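PDB 4B7C: probable oxidoreductase from Pseudomonas aeruginosa, which probably catalyses NADP(H)-dependent oxidation or reduction as a medium-chain dehydrogenase/reductase with a Rossmann-fold cofactor domain, its substrate being unestablished. Local coordinates for residues Asn45-Ser49 and Leu123-Leu127; Arg306-Gly312 and Phe329-Lys335; Asp94-Leu100 and Gly112-Pro118; Gly134-Phe139 and Glu289-Met294. All coordinates share one frame; numbering follows the deposited sequence.

Contact 1 (Asn45-Ser49 and Leu123-Leu127)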
loop_
_atom_site.group_PDB
_atom_site.type_symbol
_atom_site.label_atom_id
_atom_site.label_comp_id
_atom_site.label_asym_id
_atom_site.label_seq_id
_atom_site.Cartn_x
_atom_site.Cartn_y
_atom_site.Cartn_z
ATOM N N ASN B 45 -27.553 28.624 4.608
ATOM C CA ASN B 45 -27.088 27.344 5.126
ATOM C C ASN B 45 -28.106 26.765 6.109
ATOM O O ASN B 45 -28.566 27.457 7.011
ATOM C CB ASN B 45 -25.712 27.483 5.789
ATOM C CG ASN B 45 -24.624 27.911 4.813
ATOM O OD1 ASN B 45 -24.828 27.936 3.589
ATOM N ND2 ASN B 45 -23.441 28.228 5.351
ATOM N N GLU B 46 -28.446 25.495 5.929
ATOM C CA GLU B 46 -29.466 24.851 6.761
ATOM C C GLU B 46 -28.898 23.778 7.681
ATOM O O GLU B 46 -29.231 23.730 8.869
ATOM C CB GLU B 46 -30.571 24.249 5.886
ATOM C CG GLU B 46 -31.451 25.301 5.197
ATOM C CD GLU B 46 -32.947 24.998 5.133
ATOM O OE1 GLU B 46 -33.375 23.847 5.462
ATOM O OE2 GLU B 46 -33.691 25.965 4.758
ATOM N N TYR B 47 -28.065 22.914 7.114
ATOM C CA TYR B 47 -27.399 21.865 7.860
ATOM C C TYR B 47 -25.927 21.783 7.454
ATOM O O TYR B 47 -25.594 21.851 6.274
ATOM C CB TYR B 47 -28.047 20.521 7.614
ATOM C CG TYR B 47 -29.468 20.429 8.096
ATOM C CD1 TYR B 47 -29.753 20.023 9.397
ATOM C CD2 TYR B 47 -30.521 20.741 7.251
ATOM C CE1 TYR B 47 -31.054 19.927 9.849
ATOM C CE2 TYR B 47 -31.828 20.644 7.684
ATOM C CZ TYR B 47 -32.093 20.243 8.981
ATOM O OH TYR B 47 -33.375 20.144 9.427
ATOM N N LEU B 48 -25.067 21.600 8.452
ATOM C CA LEU B 48 -23.623 21.457 8.239
ATOM C C LEU B 48 -23.124 20.109 8.692
ATOM O O LEU B 48 -23.598 19.549 9.682
ATOM C CB LEU B 48 -22.850 22.534 8.974
ATOM C CG LEU B 48 -23.204 23.969 8.602
ATOM C CD1 LEU B 48 -22.399 24.912 9.477
ATOM C CD2 LEU B 48 -23.013 24.278 7.112
ATOM N N SER B 49 -22.206 19.560 7.904
ATOM C CA SER B 49 -21.599 18.280 8.205
ATOM C C SER B 49 -20.419 18.485 9.153
ATOM O O SER B 49 -19.488 19.225 8.857
ATOM C CB SER B 49 -21.114 17.584 6.945
ATOM O OG SER B 49 -20.407 16.400 7.287
ATOM N N LEU B 123 -33.403 16.381 4.313
ATOM C CA LEU B 123 -32.266 17.232 3.970
ATOM C C LEU B 123 -30.952 16.784 4.614
ATOM O O LEU B 123 -29.957 16.717 3.922
ATOM C CB LEU B 123 -32.535 18.692 4.323
ATOM C CG LEU B 123 -33.184 19.565 3.248
ATOM C CD1 LEU B 123 -33.126 21.024 3.697
ATOM C CD2 LEU B 123 -32.418 19.424 1.933
ATOM N N PRO B 124 -30.961 16.462 5.920
ATOM C CA PRO B 124 -29.720 16.069 6.560
ATOM C C PRO B 124 -29.118 14.792 6.005
ATOM O O PRO B 124 -27.914 14.598 6.122
ATOM C CB PRO B 124 -30.130 15.828 8.015
ATOM C CG PRO B 124 -31.380 16.595 8.200
ATOM C CD PRO B 124 -32.080 16.488 6.883
ATOM N N ARG B 125 -29.943 13.949 5.386
ATOM C CA ARG B 125 -29.466 12.706 4.797
ATOM C C ARG B 125 -28.548 12.938 3.581
ATOM O O ARG B 125 -27.748 12.077 3.210
ATOM C CB ARG B 125 -30.622 11.785 4.411
ATOM C CG ARG B 125 -30.125 10.406 3.991
ATOM C CD ARG B 125 -30.975 9.272 4.518
ATOM N NE ARG B 125 -31.272 9.393 5.942
ATOM C CZ ARG B 125 -32.427 9.051 6.508
ATOM N NH1 ARG B 125 -33.439 8.572 5.787
ATOM N NH2 ARG B 125 -32.577 9.204 7.813
ATOM N N TYR B 126 -28.669 14.111 2.977
ATOM C CA TYR B 126 -27.769 14.512 1.893
ATOM C C TYR B 126 -26.384 14.918 2.424
ATOM O O TYR B 126 -25.523 15.352 1.663
ATOM C CB TYR B 126 -28.379 15.650 1.068
ATOM C CG TYR B 126 -29.490 15.151 0.176
ATOM C CD1 TYR B 126 -29.209 14.378 -0.938
ATOM C CD2 TYR B 126 -30.809 15.447 0.458
ATOM C CE1 TYR B 126 -30.222 13.908 -1.759
ATOM C CE2 TYR B 126 -31.824 14.994 -0.355
ATOM C CZ TYR B 126 -31.541 14.211 -1.457
ATOM O OH TYR B 126 -32.579 13.791 -2.262
ATOM N N LEU B 127 -26.198 14.785 3.736
ATOM C CA LEU B 127 -24.878 14.935 4.362
ATOM C C LEU B 127 -24.359 13.615 4.894
ATOM O O LEU B 127 -23.257 13.563 5.431
ATOM C CB LEU B 127 -24.937 15.936 5.509
ATOM C CG LEU B 127 -25.256 17.355 5.115
ATOM C CD1 LEU B 127 -25.312 18.192 6.391
ATOM C CD2 LEU B 127 -24.210 17.862 4.142
HETATM O O HOH W 1 -21.329 15.216 4.470
#

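Contact 2 (Arg306-Gly312 and Phe329-Lys335)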
loop_
_atom_site.group_PDB
_atom_site.type_symbol
_atom_site.label_atom_id
_atom_site.label_comp_id
_atom_site.label_asym_id
_atom_site.label_seq_id
_atom_site.Cartn_x
_atom_site.Cartn_y
_atom_site.Cartn_z
ATOM N N ARG B 306 -28.388 6.703 9.929
ATOM C CA ARG B 306 -28.679 7.476 11.150
ATOM C C ARG B 306 -27.921 8.798 11.177
ATOM O O ARG B 306 -26.703 8.845 10.994
ATOM C CB ARG B 306 -28.429 6.719 12.479
ATOM C CG ARG B 306 -27.036 6.152 12.669
ATOM C CD ARG B 306 -26.970 5.250 13.902
ATOM N NE ARG B 306 -27.633 5.822 15.087
ATOM C CZ ARG B 306 -27.342 5.482 16.336
ATOM N NH1 ARG B 306 -26.395 4.585 16.580
ATOM N NH2 ARG B 306 -27.993 6.059 17.345
ATOM N N GLU B 307 -28.654 9.867 11.466
ATOM C CA GLU B 307 -28.056 11.176 11.669
ATOM C C GLU B 307 -28.264 11.658 13.101
ATOM O O GLU B 307 -29.342 11.517 13.675
ATOM C CB GLU B 307 -28.623 12.200 10.692
ATOM C CG GLU B 307 -28.333 11.886 9.228
ATOM C CD GLU B 307 -29.304 10.886 8.628
ATOM O OE1 GLU B 307 -30.462 10.843 9.083
ATOM O OE2 GLU B 307 -28.913 10.134 7.712
ATOM N N ASP B 308 -27.201 12.203 13.678
ATOM C CA ASP B 308 -27.262 12.836 14.992
ATOM C C ASP B 308 -27.291 14.344 14.792
ATOM O O ASP B 308 -26.262 14.963 14.501
ATOM C CB ASP B 308 -26.057 12.415 15.855
ATOM C CG ASP B 308 -26.101 12.996 17.260
ATOM O OD1 ASP B 308 -27.203 13.329 17.749
ATOM O OD2 ASP B 308 -25.016 13.114 17.882
ATOM N N ILE B 309 -28.472 14.929 14.966
ATOM C CA ILE B 309 -28.690 16.345 14.674
ATOM C C ILE B 309 -28.656 17.210 15.923
ATOM O O ILE B 309 -29.460 17.037 16.840
ATOM C CB ILE B 309 -30.018 16.571 13.932
ATOM C CG1 ILE B 309 -29.947 15.917 12.557
ATOM C CG2 ILE B 309 -30.287 18.064 13.754
ATOM C CD1 ILE B 309 -31.313 15.659 11.938
ATOM N N VAL B 310 -27.689 18.117 15.961
ATOM C CA VAL B 310 -27.540 19.077 17.053
ATOM C C VAL B 310 -27.880 20.452 16.516
ATOM O O VAL B 310 -27.503 20.795 15.391
ATOM C CB VAL B 310 -26.100 19.116 17.617
ATOM C CG1 VAL B 310 -25.923 20.289 18.574
ATOM C CG2 VAL B 310 -25.739 17.787 18.269
ATOM N N GLU B 311 -28.586 21.236 17.325
ATOM C CA GLU B 311 -29.127 22.511 16.868
ATOM C C GLU B 311 -28.316 23.701 17.325
ATOM O O GLU B 311 -27.858 23.756 18.469
ATOM C CB GLU B 311 -30.584 22.671 17.305
ATOM C CG GLU B 311 -31.517 21.642 16.670
ATOM C CD GLU B 311 -32.989 21.974 16.853
ATOM O OE1 GLU B 311 -33.306 23.168 16.759
ATOM O OE2 GLU B 311 -33.834 21.062 17.060
ATOM N N GLY B 312 -28.115 24.630 16.396
ATOM C CA GLY B 312 -27.520 25.921 16.692
ATOM C C GLY B 312 -26.080 26.088 16.227
ATOM O O GLY B 312 -25.158 25.449 16.753
ATOM N N PHE B 329 -23.811 9.481 18.138
ATOM C CA PHE B 329 -24.427 8.250 17.674
ATOM C C PHE B 329 -25.040 8.436 16.290
ATOM O O PHE B 329 -26.206 8.794 16.094
ATOM C CB PHE B 329 -25.323 7.587 18.732
ATOM C CG PHE B 329 -24.650 6.415 19.413
ATOM C CD1 PHE B 329 -23.472 6.616 20.119
ATOM C CD2 PHE B 329 -25.156 5.123 19.330
ATOM C CE1 PHE B 329 -22.820 5.567 20.738
ATOM C CE2 PHE B 329 -24.504 4.064 19.945
ATOM C CZ PHE B 329 -23.337 4.287 20.655
ATOM N N GLY B 330 -24.170 8.168 15.330
ATOM C CA GLY B 330 -24.453 8.352 13.934
ATOM C C GLY B 330 -23.837 9.625 13.399
ATOM O O GLY B 330 -23.218 10.388 14.146
ATOM N N LYS B 331 -24.045 9.859 12.107
ATOM C CA LYS B 331 -23.421 10.975 11.399
ATOM C C LYS B 331 -23.785 12.306 12.039
ATOM O O LYS B 331 -24.957 12.645 12.175
ATOM C CB LYS B 331 -23.828 10.956 9.925
ATOM C CG LYS B 331 -23.644 12.287 9.204
ATOM C CD LYS B 331 -22.201 12.534 8.883
ATOM C CE LYS B 331 -21.960 13.936 8.399
ATOM N NZ LYS B 331 -20.852 14.545 9.169
ATOM N N LEU B 332 -22.765 13.048 12.454
ATOM C CA LEU B 332 -22.983 14.285 13.193
ATOM C C LEU B 332 -23.327 15.425 12.246
ATOM O O LEU B 332 -22.542 15.794 11.361
ATOM C CB LEU B 332 -21.763 14.648 14.050
ATOM C CG LEU B 332 -21.967 15.765 15.071
ATOM C CD1 LEU B 332 -23.160 15.526 15.982
ATOM C CD2 LEU B 332 -20.695 15.856 15.908
ATOM N N VAL B 333 -24.489 16.018 12.496
ATOM C CA VAL B 333 -24.998 17.124 11.682
ATOM C C VAL B 333 -25.398 18.306 12.546
ATOM O O VAL B 333 -26.072 18.137 13.573
ATOM C CB VAL B 333 -26.222 16.691 10.859
ATOM C CG1 VAL B 333 -26.856 17.903 10.178
ATOM C CG2 VAL B 333 -25.799 15.647 9.834
ATOM N N LEU B 334 -24.953 19.489 12.147
ATOM C CA LEU B 334 -25.274 20.723 12.864
ATOM C C LEU B 334 -26.356 21.491 12.118
ATOM O O LEU B 334 -26.139 21.941 10.995
ATOM C CB LEU B 334 -24.030 21.604 13.040
ATOM C CG LEU B 334 -24.179 22.858 13.911
ATOM C CD1 LEU B 334 -24.401 22.458 15.369
ATOM C CD2 LEU B 334 -22.972 23.779 13.813
ATOM N N LYS B 335 -27.526 21.618 12.740
ATOM C CA LYS B 335 -28.608 22.419 12.174
ATOM C C LYS B 335 -28.314 23.873 12.453
ATOM O O LYS B 335 -28.146 24.265 13.604
ATOM C CB LYS B 335 -29.974 22.047 12.755
ATOM C CG LYS B 335 -31.138 22.735 12.048
ATOM C CD LYS B 335 -32.465 22.473 12.744
ATOM C CE LYS B 335 -33.649 22.777 11.837
ATOM N NZ LYS B 335 -33.704 24.206 11.421
#

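Contact 3 (Asp94-Leu100 and Gly112-Pro118)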
loop_
_atom_site.group_PDB
_atom_site.type_symbol
_atom_site.label_atom_id
_atom_site.label_comp_id
_atom_site.label_asym_id
_atom_site.label_seq_id
_atom_site.Cartn_x
_atom_site.Cartn_y
_atom_site.Cartn_z
ATOM N N ASP B 94 -33.496 26.251 -5.410
ATOM C CA ASP B 94 -32.699 25.017 -5.434
ATOM C C ASP B 94 -32.115 24.757 -4.055
ATOM O O ASP B 94 -31.687 25.685 -3.367
ATOM C CB ASP B 94 -31.529 25.092 -6.427
ATOM C CG ASP B 94 -31.967 25.016 -7.883
ATOM O OD1 ASP B 94 -33.140 24.679 -8.148
ATOM O OD2 ASP B 94 -31.121 25.300 -8.760
ATOM N N TYR B 95 -32.082 23.487 -3.672
ATOM C CA TYR B 95 -31.287 23.049 -2.541
ATOM C C TYR B 95 -29.999 22.441 -3.069
ATOM O O TYR B 95 -30.006 21.659 -4.019
ATOM C CB TYR B 95 -32.027 22.041 -1.664
ATOM C CG TYR B 95 -33.103 22.687 -0.838
ATOM C CD1 TYR B 95 -34.358 22.959 -1.390
ATOM C CD2 TYR B 95 -32.872 23.061 0.483
ATOM C CE1 TYR B 95 -35.361 23.566 -0.646
ATOM C CE2 TYR B 95 -33.864 23.668 1.233
ATOM C CZ TYR B 95 -35.107 23.919 0.661
ATOM O OH TYR B 95 -36.098 24.516 1.404
ATOM N N VAL B 96 -28.894 22.806 -2.427
ATOM C CA VAL B 96 -27.577 22.384 -2.866
ATOM C C VAL B 96 -26.745 21.773 -1.738
ATOM O O VAL B 96 -26.928 22.096 -0.561
ATOM C CB VAL B 96 -26.771 23.553 -3.494
ATOM C CG1 VAL B 96 -27.423 24.042 -4.762
ATOM C CG2 VAL B 96 -26.584 24.719 -2.511
ATOM N N ASN B 97 -25.841 20.880 -2.137
ATOM C CA ASN B 97 -24.778 20.339 -1.288
ATOM C C ASN B 97 -23.471 20.946 -1.752
ATOM O O ASN B 97 -23.201 21.030 -2.943
ATOM C CB ASN B 97 -24.708 18.811 -1.403
ATOM C CG ASN B 97 -23.550 18.199 -0.618
ATOM O OD1 ASN B 97 -22.379 18.477 -0.889
ATOM N ND2 ASN B 97 -23.874 17.332 0.331
ATOM N N GLY B 98 -22.658 21.397 -0.817
ATOM C CA GLY B 98 -21.364 22.008 -1.160
ATOM C C GLY B 98 -20.588 22.435 0.064
ATOM O O GLY B 98 -21.028 22.220 1.199
ATOM N N ALA B 99 -19.415 23.016 -0.169
ATOM C CA ALA B 99 -18.579 23.535 0.907
ATOM C C ALA B 99 -19.159 24.873 1.320
ATOM O O ALA B 99 -18.736 25.919 0.841
ATOM C CB ALA B 99 -17.114 23.686 0.445
ATOM N N LEU B 100 -20.141 24.832 2.207
ATOM C CA LEU B 100 -20.899 26.039 2.588
ATOM C C LEU B 100 -20.243 26.850 3.705
ATOM O O LEU B 100 -20.566 28.021 3.910
ATOM C CB LEU B 100 -22.323 25.657 3.015
ATOM C CG LEU B 100 -23.184 24.993 1.924
ATOM C CD1 LEU B 100 -24.597 24.692 2.428
ATOM C CD2 LEU B 100 -23.222 25.837 0.652
ATOM N N GLY B 112 -17.872 22.629 -7.185
ATOM C CA GLY B 112 -18.084 21.295 -6.609
ATOM C C GLY B 112 -19.471 21.117 -5.989
ATOM O O GLY B 112 -19.761 20.080 -5.396
ATOM N N PHE B 113 -20.329 22.122 -6.142
ATOM C CA PHE B 113 -21.691 22.063 -5.606
ATOM C C PHE B 113 -22.568 21.196 -6.499
ATOM O O PHE B 113 -22.380 21.161 -7.708
ATOM C CB PHE B 113 -22.334 23.449 -5.534
ATOM C CG PHE B 113 -21.843 24.321 -4.410
ATOM C CD1 PHE B 113 -20.506 24.338 -4.041
ATOM C CD2 PHE B 113 -22.724 25.166 -3.745
ATOM C CE1 PHE B 113 -20.062 25.170 -3.027
ATOM C CE2 PHE B 113 -22.285 26.000 -2.722
ATOM C CZ PHE B 113 -20.950 26.000 -2.365
ATOM N N TYR B 114 -23.514 20.486 -5.899
ATOM C CA TYR B 114 -24.550 19.790 -6.665
ATOM C C TYR B 114 -25.925 19.953 -6.028
ATOM O O TYR B 114 -26.065 20.131 -4.817
ATOM C CB TYR B 114 -24.208 18.316 -6.885
ATOM C CG TYR B 114 -24.021 17.479 -5.647
ATOM C CD1 TYR B 114 -22.781 17.380 -5.014
ATOM C CD2 TYR B 114 -25.080 16.755 -5.121
ATOM C CE1 TYR B 114 -22.637 16.584 -3.882
ATOM C CE2 TYR B 114 -24.940 15.961 -3.998
ATOM C CZ TYR B 114 -23.712 15.885 -3.378
ATOM O OH TYR B 114 -23.591 15.099 -2.241
ATOM N N LYS B 115 -26.942 19.935 -6.873
ATOM C CA LYS B 115 -28.323 20.065 -6.420
ATOM C C LYS B 115 -28.799 18.791 -5.755
ATOM O O LYS B 115 -28.430 17.723 -6.186
ATOM C CB LYS B 115 -29.256 20.392 -7.591
ATOM C CG LYS B 115 -28.902 21.682 -8.321
ATOM C CD LYS B 115 -29.985 22.099 -9.306
ATOM C CE LYS B 115 -29.423 23.044 -10.373
ATOM N NZ LYS B 115 -30.392 23.835 -11.174
ATOM N N VAL B 116 -29.610 18.925 -4.713
ATOM C CA VAL B 116 -30.246 17.774 -4.021
ATOM C C VAL B 116 -31.768 17.958 -3.947
ATOM O O VAL B 116 -32.251 19.092 -3.928
ATOM C CB VAL B 116 -29.673 17.533 -2.595
ATOM C CG1 VAL B 116 -28.198 17.108 -2.666
ATOM C CG2 VAL B 116 -29.819 18.764 -1.720
ATOM N N ASP B 117 -32.504 16.842 -3.953
ATOM C CA ASP B 117 -33.982 16.846 -4.002
ATOM C C ASP B 117 -34.580 16.552 -2.621
ATOM O O ASP B 117 -34.606 15.406 -2.198
ATOM C CB ASP B 117 -34.468 15.801 -5.027
ATOM C CG ASP B 117 -35.987 15.867 -5.295
ATOM O OD1 ASP B 117 -36.721 16.593 -4.594
ATOM O OD2 ASP B 117 -36.441 15.171 -6.226
ATOM N N PRO B 118 -35.073 17.585 -1.929
ATOM C CA PRO B 118 -35.629 17.401 -0.593
ATOM C C PRO B 118 -36.929 16.596 -0.519
ATOM O O PRO B 118 -37.328 16.206 0.559
ATOM C CB PRO B 118 -35.856 18.827 -0.086
ATOM C CG PRO B 118 -35.657 19.725 -1.238
ATOM C CD PRO B 118 -35.266 18.953 -2.445
HETATM O O HOH W 2 -33.165 21.227 -5.144
HETATM O O HOH W 3 -20.519 18.944 -2.923
#

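Contact 4 (Gly134-Phe139 and Glu289-Met294)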
loop_
_atom_site.group_PDB
_atom_site.type_symbol
_atom_site.label_atom_id
_atom_site.label_comp_id
_atom_site.label_asym_id
_atom_site.label_seq_id
_atom_site.Cartn_x
_atom_site.Cartn_y
_atom_site.Cartn_z
ATOM N N GLY B 134 -21.479 8.792 2.778
ATOM C CA GLY B 134 -22.097 7.661 2.079
ATOM C C GLY B 134 -21.426 7.350 0.749
ATOM O O GLY B 134 -21.184 6.189 0.416
ATOM N N MET B 135 -21.112 8.395 -0.010
ATOM C CA MET B 135 -20.409 8.220 -1.292
ATOM C C MET B 135 -18.944 7.791 -1.091
ATOM O O MET B 135 -18.385 7.085 -1.915
ATOM C CB MET B 135 -20.482 9.482 -2.141
ATOM C CG MET B 135 -21.865 9.777 -2.724
ATOM S SD MET B 135 -22.591 8.436 -3.678
ATOM C CE MET B 135 -23.342 7.353 -2.449
ATOM N N THR B 136 -18.331 8.212 0.009
ATOM C CA THR B 136 -16.994 7.711 0.366
ATOM C C THR B 136 -17.061 6.188 0.535
ATOM O O THR B 136 -16.280 5.452 -0.049
ATOM C CB THR B 136 -16.449 8.356 1.650
ATOM O OG1 THR B 136 -16.250 9.744 1.422
ATOM C CG2 THR B 136 -15.086 7.711 2.096
ATOM N N ALA B 137 -18.026 5.730 1.332
ATOM C CA ALA B 137 -18.228 4.297 1.570
ATOM C C ALA B 137 -18.453 3.574 0.261
ATOM O O ALA B 137 -17.843 2.543 -0.014
ATOM C CB ALA B 137 -19.417 4.059 2.519
ATOM N N TYR B 138 -19.356 4.120 -0.539
ATOM C CA TYR B 138 -19.772 3.505 -1.794
ATOM C C TYR B 138 -18.597 3.323 -2.757
ATOM O O TYR B 138 -18.317 2.205 -3.211
ATOM C CB TYR B 138 -20.843 4.384 -2.447
ATOM C CG TYR B 138 -21.463 3.811 -3.688
ATOM C CD1 TYR B 138 -22.592 2.994 -3.611
ATOM C CD2 TYR B 138 -20.957 4.116 -4.951
ATOM C CE1 TYR B 138 -23.170 2.476 -4.752
ATOM C CE2 TYR B 138 -21.538 3.603 -6.101
ATOM C CZ TYR B 138 -22.642 2.783 -5.993
ATOM O OH TYR B 138 -23.232 2.280 -7.125
ATOM N N PHE B 139 -17.906 4.414 -3.055
ATOM C CA PHE B 139 -16.828 4.354 -4.048
ATOM C C PHE B 139 -15.557 3.688 -3.507
ATOM O O PHE B 139 -14.929 2.903 -4.204
ATOM C CB PHE B 139 -16.552 5.732 -4.657
ATOM C CG PHE B 139 -17.658 6.202 -5.550
ATOM C CD1 PHE B 139 -17.898 5.566 -6.750
ATOM C CD2 PHE B 139 -18.486 7.239 -5.168
ATOM C CE1 PHE B 139 -18.944 5.964 -7.564
ATOM C CE2 PHE B 139 -19.541 7.639 -5.973
ATOM C CZ PHE B 139 -19.769 7.003 -7.171
ATOM N N GLU B 289 -25.000 8.244 -10.502
ATOM C CA GLU B 289 -25.319 6.801 -10.495
ATOM C C GLU B 289 -25.164 6.213 -9.097
ATOM O O GLU B 289 -25.950 5.376 -8.687
ATOM C CB GLU B 289 -24.549 5.974 -11.532
ATOM C CG GLU B 289 -23.093 6.271 -11.678
ATOM C CD GLU B 289 -23.070 7.118 -12.947
ATOM O OE1 GLU B 289 -23.319 8.329 -12.908
ATOM O OE2 GLU B 289 -23.035 6.503 -14.044
ATOM N N GLY B 290 -24.171 6.690 -8.363
ATOM C CA GLY B 290 -23.949 6.260 -6.988
ATOM C C GLY B 290 -25.084 6.657 -6.043
ATOM O O GLY B 290 -25.594 5.832 -5.280
ATOM N N LEU B 291 -25.481 7.918 -6.123
ATOM C CA LEU B 291 -26.607 8.438 -5.347
ATOM C C LEU B 291 -27.903 7.698 -5.697
ATOM O O LEU B 291 -28.687 7.354 -4.816
ATOM C CB LEU B 291 -26.798 9.940 -5.575
ATOM C CG LEU B 291 -25.679 10.804 -4.954
ATOM C CD1 LEU B 291 -25.782 12.274 -5.347
ATOM C CD2 LEU B 291 -25.620 10.679 -3.434
ATOM N N LYS B 292 -28.110 7.457 -6.986
ATOM C CA LYS B 292 -29.312 6.766 -7.463
ATOM C C LYS B 292 -29.395 5.364 -6.857
ATOM O O LYS B 292 -30.446 4.965 -6.377
ATOM C CB LYS B 292 -29.336 6.692 -8.996
ATOM C CG LYS B 292 -30.613 6.104 -9.590
ATOM C CD LYS B 292 -30.495 5.909 -11.101
ATOM C CE LYS B 292 -31.616 5.034 -11.654
ATOM N NZ LYS B 292 -31.340 4.550 -13.034
ATOM N N GLU B 293 -28.296 4.619 -6.895
ATOM C CA GLU B 293 -28.293 3.267 -6.344
ATOM C C GLU B 293 -28.481 3.285 -4.826
ATOM O O GLU B 293 -29.273 2.518 -4.292
ATOM C CB GLU B 293 -27.034 2.486 -6.698
ATOM C CG GLU B 293 -27.077 1.068 -6.144
ATOM C CD GLU B 293 -26.124 0.112 -6.830
ATOM O OE1 GLU B 293 -24.921 0.419 -6.905
ATOM O OE2 GLU B 293 -26.575 -0.969 -7.255
ATOM N N MET B 294 -27.761 4.175 -4.151
ATOM C CA MET B 294 -27.883 4.333 -2.694
ATOM C C MET B 294 -29.330 4.640 -2.291
ATOM O O MET B 294 -29.848 4.071 -1.340
ATOM C CB MET B 294 -26.962 5.445 -2.185
ATOM C CG MET B 294 -27.004 5.665 -0.675
ATOM S SD MET B 294 -26.302 4.268 0.260
ATOM C CE MET B 294 -24.640 4.323 -0.417
#

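Contact 1 (Asn45-Ser49 and Leu123-Leu127)
Ser49 OG and the carbonyl of Leu127 are joined through one water, which donates to Leu127 O at 2.7 Å and lies 3.2 Å from Ser49 OG. The hydroxyl has further polar company: it is hydrogen-bonded to Lys331 NZ and, weakly, to Asp51. An OG anti to the backbone N (chi1 174°) is set where it meets both the water and Lys331 NZ, while Ser49 CB rests 4.2 Å from Leu127 CD2. The other methyl, Leu127 CD1, sits alongside the strand, 3.8 Å from Tyr47 CB and close to the backbone from Tyr47 O to Ser49 N. These contacts fasten the 3-10 segment 123-127, which leads toward helix 132-145, onto strand 41-49 of the GroES-like domain. In that strand Glu46 and Tyr47 form a classic beta bulge opposite Val79, and both side chains start out toward the 3-10 segment. The Tyr47 ring receives Pro124 CG over one face, 3.8 Å from the centroid and 14° off the normal, a CH-pi contact offset toward the rim. The Leu123 side chain runs roughly perpendicular to that of Tyr47, its CB 4.0 Å from Tyr47 CE2. Separately, Leu123 CD1 meets Glu46 OE1 at 3.3 Å, an apolar methyl against a carboxylate oxygen.

Contact 2 (Arg306-Gly312 and Phe329-Lys335)
Six backbone hydrogen bonds join Arg306-Gly312 to Phe329-Lys335, alternating in direction from Lys331 N to Arg306 O at one end to Gly312 N to Lys335 O at the other. The shortest, Asp308 N to Lys331 O at 2.7 Å, reaches its acceptor from above the carbonyl plane, whereas Val310 N meets Val333 O almost head-on (C=O...N 173°). In-register pairing of Glu307 with Lys331 through Glu311 with Lys335 makes these the parallel strands of a beta-alpha-beta unit whose crossover carries helix 316-321. Apolar contacts follow both faces: Ile309 CG1 lies 4.2 Å from Val333 CB on one, and Val310 CG2 lies 4.1 Å from Leu332 CD1 on the other, where Thr319 of the helix touches both residues. In further packing, Arg306 CG lies 3.6 Å from Gly330 CA and its chain runs beside the poorly ordered Phe329; its cation-pi partner is Phe189. Among charged groups, Asp308 OD2 forms a salt bridge with Lys322, and Glu307 OE1 one with Arg125, while Glu307 OE2 hydrogen-bonds Ser128 OG and Ser305 OG.

Contact 3 (Asp94-Leu100 and Gly112-Pro118)
Strands 95-97 and 114-116 run antiparallel with a marked twist, 127° between their directions, and Asn97 and Tyr114 form a hydrogen-bonded pair: Asn97 N to Tyr114 O is 2.8 Å and the return bond, Tyr114 N to Asn97 O, is 3.0 Å. Strand 95-97 lies between 114-116 and 77-85, antiparallel to both, in the GroES-like sheet. On the face of this pair, the Asn97 amide lies stacked on the Tyr114 ring with planes 13° apart, and Asn97 CB stands 3.9 Å from the ring centroid. The first torsion of Tyr114 (chi1 60°), with CG between the backbone N and carbonyl carbon, brings the ring face against the Asn97 side chain. At the corner where the chain turns, Gly98 CA sits over the centre of one face of Phe113, 3.9 Å from its centroid; Leu100 CD2 approaches Phe113 CE2 obliquely at 3.5 Å. Tyr95 and Pro118 cross nearly at a right angle at the other end, with Tyr95 CD1 3.5 Å from Pro118 CG. The extended chain of the exposed Lys115 carries NZ to Asp94 OD2 at 2.9 Å, a salt bridge entering from above the carboxylate plane. Because Asp94 OD2 also accepts from Gln91 N, a lysine and a backbone N-H share one oxygen, which would probably stabilise its negative charge, though modestly at so exposed a site.

Contact 4 (Gly134-Phe139 and Glu289-Met294)
Tyr138 OH donates to Glu293 OE1 over 2.5 Å, a short bond that meets the carboxylate on its anti side and 16° out of its plane. The oxygen lies at the edge of the tyrosine ring, near its plane, although ring and carboxylate are steeply inclined to each other. Over one ring face comes Gly290 CA, 3.7 Å from Tyr138 CE2 and in CH-pi contact with the ring. Met294 CE adds an apolar contact, 4.0 Å from Tyr138 CD1. Further along, Met135 CE touches Met294 CE at 3.9 Å as the two chains slide past each other in opposite directions, and Met135 SD packs 3.8 Å from Leu291 CD2. Both partners of the hydrogen bond have CG anti to the backbone N (chi1 -174° in Tyr138), which directs Tyr138 OH and Glu293 OE1 toward each other. Behind Tyr138, its CD2 lies over the centre of the Phe139 ring, itself stacked on Tyr283. Helices 132-145 and 287-299 pass almost perpendicularly, at 98° and 10.4 Å between segment axes, with Gly290 at the closest CA approach to Met135. Such crossed-helix packing sets helix 132-145 against helix 287-299 of the Rossmann-type cofactor-binding region, where Ala137 and Met294 also touch helix 161-172.

How the contacts relate
Contacts 1, 2 and 3 form a continuous patch on the mixed sheet. Contact 1 lies between the other two, its centre about 9 Å from each, while the centres of contacts 2 and 3 are about 18 Å apart. Toward contact 2, Leu48 N is probably hydrogen-bonded to Leu334 O at 2.8 Å; toward contact 3, Tyr126 OH is probably hydrogen-bonded to Asp117 O at 2.6 Å. In sequence, contact 3 is nested within the loop that contact 1 closes. Contact 4, between helices, touches only contact 3 of the other three, where Tyr114 CE2 meets Leu291 CD1 at 4.0 Å; contact 1 comes within about 6 Å of it at nearest atoms.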